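Local coordinates for inulin fructotransferase (Bacillus sp. snu-7, PDB 2INV), which probably splits inulin from its chain end by intramolecular fructosyl transfer, releasing a cyclic difructose anhydride, at residues A[124-129]-A[163-168]; A[40-45]-A[73-78]; A[268-273]-A[292-297]. All blocks are in the same frame, centred on the assembly; numbering follows the deposited sequence.

Interaction 1. Residues A[124-129]-A[163-168]; sequences AFLVKR and GIEVAS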
# COMPACT_ATOMS: atom_id res chain seq x y z
N ALA A 124 12.45 17.69 -17.25
CA ALA A 124 11.63 18.81 -16.80
C ALA A 124 12.20 19.19 -15.44
O ALA A 124 12.41 20.36 -15.14
CB ALA A 124 10.17 18.36 -16.65
N PHE A 125 12.47 18.16 -14.64
CA PHE A 125 13.05 18.35 -13.33
C PHE A 125 14.30 17.51 -13.19
O PHE A 125 14.28 16.29 -13.39
CB PHE A 125 12.04 17.97 -12.23
CG PHE A 125 10.85 18.89 -12.18
CD1 PHE A 125 9.70 18.63 -12.92
CD2 PHE A 125 10.91 20.06 -11.42
CE1 PHE A 125 8.63 19.52 -12.90
CE2 PHE A 125 9.85 20.95 -11.41
CZ PHE A 125 8.70 20.68 -12.15
N LEU A 126 15.40 18.17 -12.85
CA LEU A 126 16.67 17.49 -12.66
C LEU A 126 17.15 17.82 -11.27
O LEU A 126 17.54 18.96 -10.97
CB LEU A 126 17.69 17.93 -13.70
CG LEU A 126 19.06 17.26 -13.61
CD1 LEU A 126 18.93 15.75 -13.67
CD2 LEU A 126 19.93 17.77 -14.75
N VAL A 127 17.10 16.81 -10.41
CA VAL A 127 17.50 16.93 -9.03
C VAL A 127 18.95 16.52 -8.89
O VAL A 127 19.32 15.37 -9.16
CB VAL A 127 16.62 16.01 -8.17
CG1 VAL A 127 16.89 16.25 -6.70
CG2 VAL A 127 15.16 16.25 -8.51
N LYS A 128 19.79 17.45 -8.46
CA LYS A 128 21.20 17.13 -8.30
C LYS A 128 21.93 18.20 -7.53
O LYS A 128 21.58 19.38 -7.57
CB LYS A 128 21.87 16.94 -9.66
CG LYS A 128 21.83 18.19 -10.54
CD LYS A 128 22.55 17.93 -11.86
CE LYS A 128 22.58 19.20 -12.70
NZ LYS A 128 23.41 19.04 -13.92
N ARG A 129 22.94 17.78 -6.80
CA ARG A 129 23.74 18.72 -6.05
C ARG A 129 25.12 18.19 -5.83
O ARG A 129 25.34 16.97 -5.73
CB ARG A 129 23.11 19.05 -4.71
CG ARG A 129 23.80 20.21 -4.02
CD ARG A 129 23.12 20.61 -2.73
NE ARG A 129 23.20 19.56 -1.72
CZ ARG A 129 22.63 19.63 -0.53
NH1 ARG A 129 21.92 20.70 -0.19
NH2 ARG A 129 22.76 18.63 0.34
N GLY A 163 10.65 13.28 -17.42
CA GLY A 163 9.83 14.00 -16.45
C GLY A 163 10.57 14.44 -15.20
O GLY A 163 10.71 15.64 -14.94
N ILE A 164 11.00 13.47 -14.40
CA ILE A 164 11.72 13.76 -13.17
C ILE A 164 12.95 12.87 -13.12
O ILE A 164 12.84 11.64 -13.23
CB ILE A 164 10.86 13.47 -11.93
CG1 ILE A 164 9.69 14.45 -11.87
CG2 ILE A 164 11.71 13.56 -10.66
CD1 ILE A 164 8.69 14.14 -10.76
N GLU A 165 14.12 13.47 -12.97
CA GLU A 165 15.34 12.68 -12.90
C GLU A 165 16.22 13.09 -11.74
O GLU A 165 16.59 14.26 -11.60
CB GLU A 165 16.13 12.77 -14.21
CG GLU A 165 17.55 12.26 -14.06
CD GLU A 165 18.18 11.84 -15.37
OE1 GLU A 165 17.76 12.34 -16.43
OE2 GLU A 165 19.09 10.98 -15.33
N VAL A 166 16.55 12.11 -10.91
CA VAL A 166 17.40 12.35 -9.75
C VAL A 166 18.77 11.75 -10.04
O VAL A 166 18.97 10.53 -9.92
CB VAL A 166 16.79 11.69 -8.50
CG1 VAL A 166 17.70 11.90 -7.31
CG2 VAL A 166 15.41 12.28 -8.24
N ALA A 167 19.72 12.61 -10.41
CA ALA A 167 21.06 12.17 -10.77
C ALA A 167 22.08 12.02 -9.63
O ALA A 167 23.09 11.33 -9.80
CB ALA A 167 21.61 13.09 -11.83
N SER A 168 21.85 12.65 -8.48
CA SER A 168 22.79 12.53 -7.37
C SER A 168 22.24 11.59 -6.31
O SER A 168 21.03 11.41 -6.21
CB SER A 168 23.07 13.90 -6.75
OG SER A 168 23.42 14.85 -7.75
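V127 lies alongside V166 with its branches pointing the same way, and the nearest approach is V127 CB to V166 CG2, 3.9 Å. Both valines hold CG1 anti to the backbone N (chi1 -173° and 178°), which puts their CG2 methyls on equivalent sides of the two chains, 4.0 Å apart. F125 and I164 occupy the same face of the sheet, F125 CB meeting I164 CG1 at 4.2 Å, while the carbonyl oxygen of G163 sits at the edge of the F125 ring, in its plane. On the other face L126 runs beside E165, and the contact there is aliphatic, from L126 CD1 to E165 CG at 3.8 Å; the carboxylate of E165 turns to a different partner, with OE1 taking a hydrogen bond from Q123 NE2. Beneath the side chains the backbones alternate as parallel neighbours. F125 and V127 each use N-H and C=O toward the second segment, and the central bond, V127 N to E165 O at 2.9 Å, is nearly straight (165°). Past V127 the pairing ends differently: the side chain of S168 steps in, its OG receiving the backbone N of R129 at 3.1 Å and lying 3.2 Å from K128 CB. The amide N of S168 is buried here without a partner. I138 and F173 pack on V127, F173 also on V166, and F140, L145 and L187 on I164, which identifies the F125, V127, I164 and V166 side as the interior. Matched residues of successive turns stacked in register, with rows of apolar side chains on the inside, are the hallmark of the right-handed parallel beta-helix.

Interaction 2. Residues A[40-45]-A[73-78]; sequences DIIADI and VVVDVS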
# COMPACT_ATOMS: atom_id res chain seq x y z
N ASP A 40 13.21 30.40 -10.60
CA ASP A 40 13.33 31.67 -9.88
C ASP A 40 12.88 31.48 -8.44
O ASP A 40 13.40 32.14 -7.54
CB ASP A 40 12.51 32.78 -10.54
CG ASP A 40 12.86 34.16 -9.99
OD1 ASP A 40 14.02 34.60 -10.16
OD2 ASP A 40 11.98 34.81 -9.38
N ILE A 41 11.91 30.60 -8.20
CA ILE A 41 11.46 30.37 -6.83
C ILE A 41 12.58 29.70 -6.04
O ILE A 41 12.91 30.12 -4.94
CB ILE A 41 10.20 29.49 -6.75
CG1 ILE A 41 8.97 30.28 -7.22
CG2 ILE A 41 9.99 29.02 -5.32
CD1 ILE A 41 7.75 29.43 -7.49
N ILE A 42 13.18 28.66 -6.61
CA ILE A 42 14.27 27.97 -5.93
C ILE A 42 15.40 28.96 -5.67
O ILE A 42 16.10 28.86 -4.66
CB ILE A 42 14.84 26.80 -6.77
CG1 ILE A 42 13.78 25.72 -6.93
CG2 ILE A 42 16.07 26.21 -6.08
CD1 ILE A 42 14.17 24.60 -7.88
N ALA A 43 15.58 29.92 -6.58
CA ALA A 43 16.61 30.92 -6.41
C ALA A 43 16.28 31.80 -5.21
O ALA A 43 17.17 32.26 -4.51
CB ALA A 43 16.73 31.76 -7.68
N ASP A 44 14.99 32.02 -4.96
CA ASP A 44 14.58 32.85 -3.83
C ASP A 44 14.75 32.08 -2.52
O ASP A 44 15.02 32.67 -1.48
CB ASP A 44 13.13 33.30 -3.95
CG ASP A 44 12.70 34.19 -2.80
OD1 ASP A 44 13.16 35.36 -2.74
OD2 ASP A 44 11.92 33.73 -1.94
N ILE A 45 14.57 30.76 -2.59
CA ILE A 45 14.70 29.92 -1.41
C ILE A 45 16.16 29.94 -0.98
O ILE A 45 16.46 30.11 0.21
CB ILE A 45 14.29 28.47 -1.72
CG1 ILE A 45 12.80 28.42 -2.08
CG2 ILE A 45 14.58 27.56 -0.53
CD1 ILE A 45 12.32 27.05 -2.52
N VAL A 73 14.12 22.53 -14.92
CA VAL A 73 14.24 22.92 -13.52
C VAL A 73 15.30 22.12 -12.79
O VAL A 73 15.25 20.88 -12.77
CB VAL A 73 12.92 22.72 -12.75
CG1 VAL A 73 13.11 23.09 -11.28
CG2 VAL A 73 11.82 23.57 -13.37
N VAL A 74 16.25 22.82 -12.20
CA VAL A 74 17.31 22.16 -11.46
C VAL A 74 16.99 22.30 -9.98
O VAL A 74 16.95 23.40 -9.44
CB VAL A 74 18.67 22.79 -11.80
CG1 VAL A 74 19.75 22.23 -10.89
CG2 VAL A 74 19.01 22.49 -13.25
N VAL A 75 16.72 21.16 -9.35
CA VAL A 75 16.39 21.12 -7.94
C VAL A 75 17.60 20.74 -7.13
O VAL A 75 18.10 19.62 -7.20
CB VAL A 75 15.24 20.12 -7.68
CG1 VAL A 75 14.92 20.08 -6.19
CG2 VAL A 75 14.02 20.52 -8.49
N ASP A 76 18.08 21.70 -6.35
CA ASP A 76 19.26 21.48 -5.53
C ASP A 76 19.06 21.85 -4.07
O ASP A 76 20.01 22.19 -3.38
CB ASP A 76 20.45 22.23 -6.12
CG ASP A 76 20.24 23.73 -6.13
OD1 ASP A 76 19.07 24.18 -6.16
OD2 ASP A 76 21.24 24.47 -6.13
N VAL A 77 17.82 21.82 -3.60
CA VAL A 77 17.59 22.09 -2.21
C VAL A 77 16.88 20.90 -1.60
O VAL A 77 15.97 20.32 -2.20
CB VAL A 77 16.81 23.40 -1.97
CG1 VAL A 77 15.54 23.44 -2.72
CG2 VAL A 77 16.50 23.52 -0.48
N SER A 78 17.35 20.53 -0.42
CA SER A 78 16.79 19.42 0.30
C SER A 78 15.44 19.78 0.88
O SER A 78 15.19 20.94 1.23
CB SER A 78 17.73 18.99 1.42
OG SER A 78 18.75 18.14 0.92
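At the N-terminal end of the beta-helix, helix 30-48 packs against strand 73-75 in the manner of the capping helices found in many parallel beta-helix proteins. The helix segment 40-45 and the strand run roughly the same way, 28° apart, with axes 9.3 Å from each other at closest approach. I42 carries most of the contact. Its CG1 lies anti to the carbonyl carbon (chi1 -65°) and the chain is extended beyond it, so that the side chain meets the strand with its end methyl, CD1. That methyl rests 3.4 Å from the carbonyl oxygen V74 O, and it also touches the side chains of the two flanking valines, V73 CG1 at 3.9 Å and V75 CG2 at 4.1 Å from I42 CD1. The other branch, I42 CG2, turns toward the loop after the strand, where it lies 3.6 Å from D76 OD1 and 4.4 Å from V77 CG1. One helical turn on, I45 CG2 comes up to V77 CG2 at 4.5 Å, a looser touch that widens the apolar patch. Farther round the helix, I41 packs on I60 and Y15, while I45 reaches A58 and Y15, so the same helix also covers strands 14-16 and 58-62. Along its other edge strand 73-75 pairs with strand 123-127, and V75 packs on I138. The two segments share no polar bond; they are joined by van der Waals contact, mostly between branched aliphatic groups, with two methyls resting against oxygens. N39 OD1 accepts the backbone N of V74, and D76 OD2 is salt-bridged to K46 of the same helix, which probably offsets the charge of the carboxylate beside I42. The result is an apolar contact of branched side chains with polar bonds at its borders.

Interaction 3. Residues A[268-273]-A[292-297]; sequences TSNRLQ and TANHIR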
# COMPACT_ATOMS: atom_id res chain seq x y z
N THR A 268 6.51 -9.08 -4.65
CA THR A 268 5.35 -9.80 -4.15
C THR A 268 4.02 -9.07 -4.24
O THR A 268 3.97 -7.84 -4.16
CB THR A 268 5.58 -10.13 -2.66
OG1 THR A 268 6.90 -10.67 -2.49
CG2 THR A 268 4.53 -11.10 -2.16
N SER A 269 2.94 -9.84 -4.39
CA SER A 269 1.59 -9.28 -4.43
C SER A 269 1.40 -8.25 -5.54
O SER A 269 0.90 -7.15 -5.30
CB SER A 269 1.27 -8.64 -3.08
OG SER A 269 1.44 -9.58 -2.03
N ASN A 270 1.79 -8.60 -6.76
CA ASN A 270 1.65 -7.69 -7.89
C ASN A 270 0.83 -8.31 -9.01
O ASN A 270 0.67 -9.53 -9.08
CB ASN A 270 3.03 -7.31 -8.45
CG ASN A 270 3.87 -6.54 -7.46
OD1 ASN A 270 3.63 -5.36 -7.20
ND2 ASN A 270 4.88 -7.20 -6.91
N ARG A 271 0.32 -7.45 -9.88
CA ARG A 271 -0.45 -7.86 -11.03
C ARG A 271 0.37 -7.52 -12.26
O ARG A 271 0.63 -6.35 -12.52
CB ARG A 271 -1.80 -7.12 -11.07
CG ARG A 271 -2.73 -7.57 -12.22
CD ARG A 271 -2.44 -6.85 -13.53
NE ARG A 271 -3.28 -7.35 -14.62
CZ ARG A 271 -3.93 -6.56 -15.48
NH1 ARG A 271 -3.86 -5.24 -15.37
NH2 ARG A 271 -4.66 -7.10 -16.45
N LEU A 272 0.80 -8.54 -12.99
CA LEU A 272 1.60 -8.33 -14.18
C LEU A 272 0.90 -8.79 -15.45
O LEU A 272 0.43 -9.92 -15.53
CB LEU A 272 2.96 -9.04 -14.06
CG LEU A 272 4.07 -8.34 -13.27
CD1 LEU A 272 3.64 -8.14 -11.82
CD2 LEU A 272 5.34 -9.16 -13.34
N GLN A 273 0.83 -7.91 -16.43
CA GLN A 273 0.20 -8.22 -17.72
C GLN A 273 1.09 -7.71 -18.85
O GLN A 273 1.33 -6.51 -18.97
CB GLN A 273 -1.18 -7.57 -17.84
CG GLN A 273 -1.99 -8.10 -19.03
CD GLN A 273 -3.21 -7.27 -19.37
OE1 GLN A 273 -4.19 -7.79 -19.91
NE2 GLN A 273 -3.14 -5.97 -19.08
N THR A 292 7.15 -13.83 -5.36
CA THR A 292 6.05 -14.66 -4.93
C THR A 292 4.71 -13.95 -4.88
O THR A 292 4.65 -12.73 -4.82
CB THR A 292 6.38 -15.23 -3.53
OG1 THR A 292 5.47 -16.28 -3.19
CG2 THR A 292 6.30 -14.12 -2.48
N ALA A 293 3.64 -14.74 -4.89
CA ALA A 293 2.28 -14.21 -4.82
C ALA A 293 1.96 -13.18 -5.90
O ALA A 293 1.25 -12.20 -5.64
CB ALA A 293 2.04 -13.61 -3.45
N ASN A 294 2.46 -13.40 -7.12
CA ASN A 294 2.21 -12.47 -8.22
C ASN A 294 1.36 -13.14 -9.29
O ASN A 294 1.45 -14.35 -9.51
CB ASN A 294 3.52 -12.04 -8.88
CG ASN A 294 4.44 -11.30 -7.93
OD1 ASN A 294 4.18 -10.16 -7.55
ND2 ASN A 294 5.52 -11.96 -7.53
N HIS A 295 0.53 -12.35 -9.97
CA HIS A 295 -0.26 -12.90 -11.06
C HIS A 295 0.44 -12.47 -12.33
O HIS A 295 0.57 -11.28 -12.62
CB HIS A 295 -1.69 -12.36 -11.08
CG HIS A 295 -2.61 -13.13 -11.97
ND1 HIS A 295 -2.54 -13.06 -13.34
CD2 HIS A 295 -3.66 -13.92 -11.68
CE1 HIS A 295 -3.52 -13.78 -13.87
NE2 HIS A 295 -4.22 -14.31 -12.88
N ILE A 296 0.91 -13.46 -13.08
CA ILE A 296 1.66 -13.21 -14.30
C ILE A 296 0.90 -13.69 -15.53
O ILE A 296 0.79 -14.88 -15.79
CB ILE A 296 3.02 -13.90 -14.18
CG1 ILE A 296 3.63 -13.53 -12.83
CG2 ILE A 296 3.94 -13.49 -15.32
CD1 ILE A 296 4.79 -14.38 -12.40
N ARG A 297 0.37 -12.73 -16.28
CA ARG A 297 -0.41 -13.02 -17.47
C ARG A 297 0.25 -12.53 -18.75
O ARG A 297 0.48 -11.34 -18.95
CB ARG A 297 -1.81 -12.42 -17.33
CG ARG A 297 -2.42 -11.87 -18.63
CD ARG A 297 -2.61 -12.96 -19.65
NE ARG A 297 -3.97 -12.96 -20.18
CZ ARG A 297 -4.59 -14.06 -20.61
NH1 ARG A 297 -3.98 -15.24 -20.58
NH2 ARG A 297 -5.84 -13.98 -21.07
O HOH W 1 -0.77 -10.63 -6.94
O HOH W 2 -1.72 -10.49 -13.94
O HOH W 3 -5.71 -10.42 -20.76
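In N270 and N294 the CG atoms stand anti to the carbonyl carbon (chi1 -64° and -62°), and similar second torsions leave the two amides side by side with planes only 7° apart. N294 OD1 is gripped twice from N270, by the backbone N at 3.0 Å and by ND2 at 3.1 Å, both donors being tilted out of the carbonyl plane. The row runs on in both directions: N270 OD1 accepts N247 N, and N332 OD1 accepts N294 N. Before each asparagine, S269 and A293 take left-handed backbone conformations that turn the chain. T268 CG2 packs against T292 CG2 at 3.5 Å. Beyond the turn the strands pair in parallel, with L272 N to H295 O at 2.8 Å and R297 N to L272 O at 2.9 Å. Q273 CG lies 3.8 Å from R297 CG, the amide and guanidinium beyond them almost coplanar. S269 OG bonds to S269 of the neighbouring subunits, and Q273 lies near a bound fructose. The row of hydrogen-bonded asparagine amides thus satisfies buried polar groups at the turn, and its repeated bonding would help fix the register of successive coils.

How the interactions relate
Following the chain from the N terminus, interaction 2 comes first: it closes the loop between helix 30-48 and strand 73-75. Interaction 1 then closes the excursion between 129 and 163, and interaction 3 closes the shorter one between 273 and 292. The three follow in series, without nesting or crossing. Interactions 2 and 1 are direct neighbours, their centres 12 Å apart, because strand 73-75 pairs with strand 123-127; helix 30-48 thus lies beside strand 73-75, which is followed in the sheet by strands 123-127 and 162-166. Interaction 3 lies on the opposite side of the chain's centre, its centre about 30 Å from that of interaction 1, repeating coil-to-coil pairing farther along the same beta-helix.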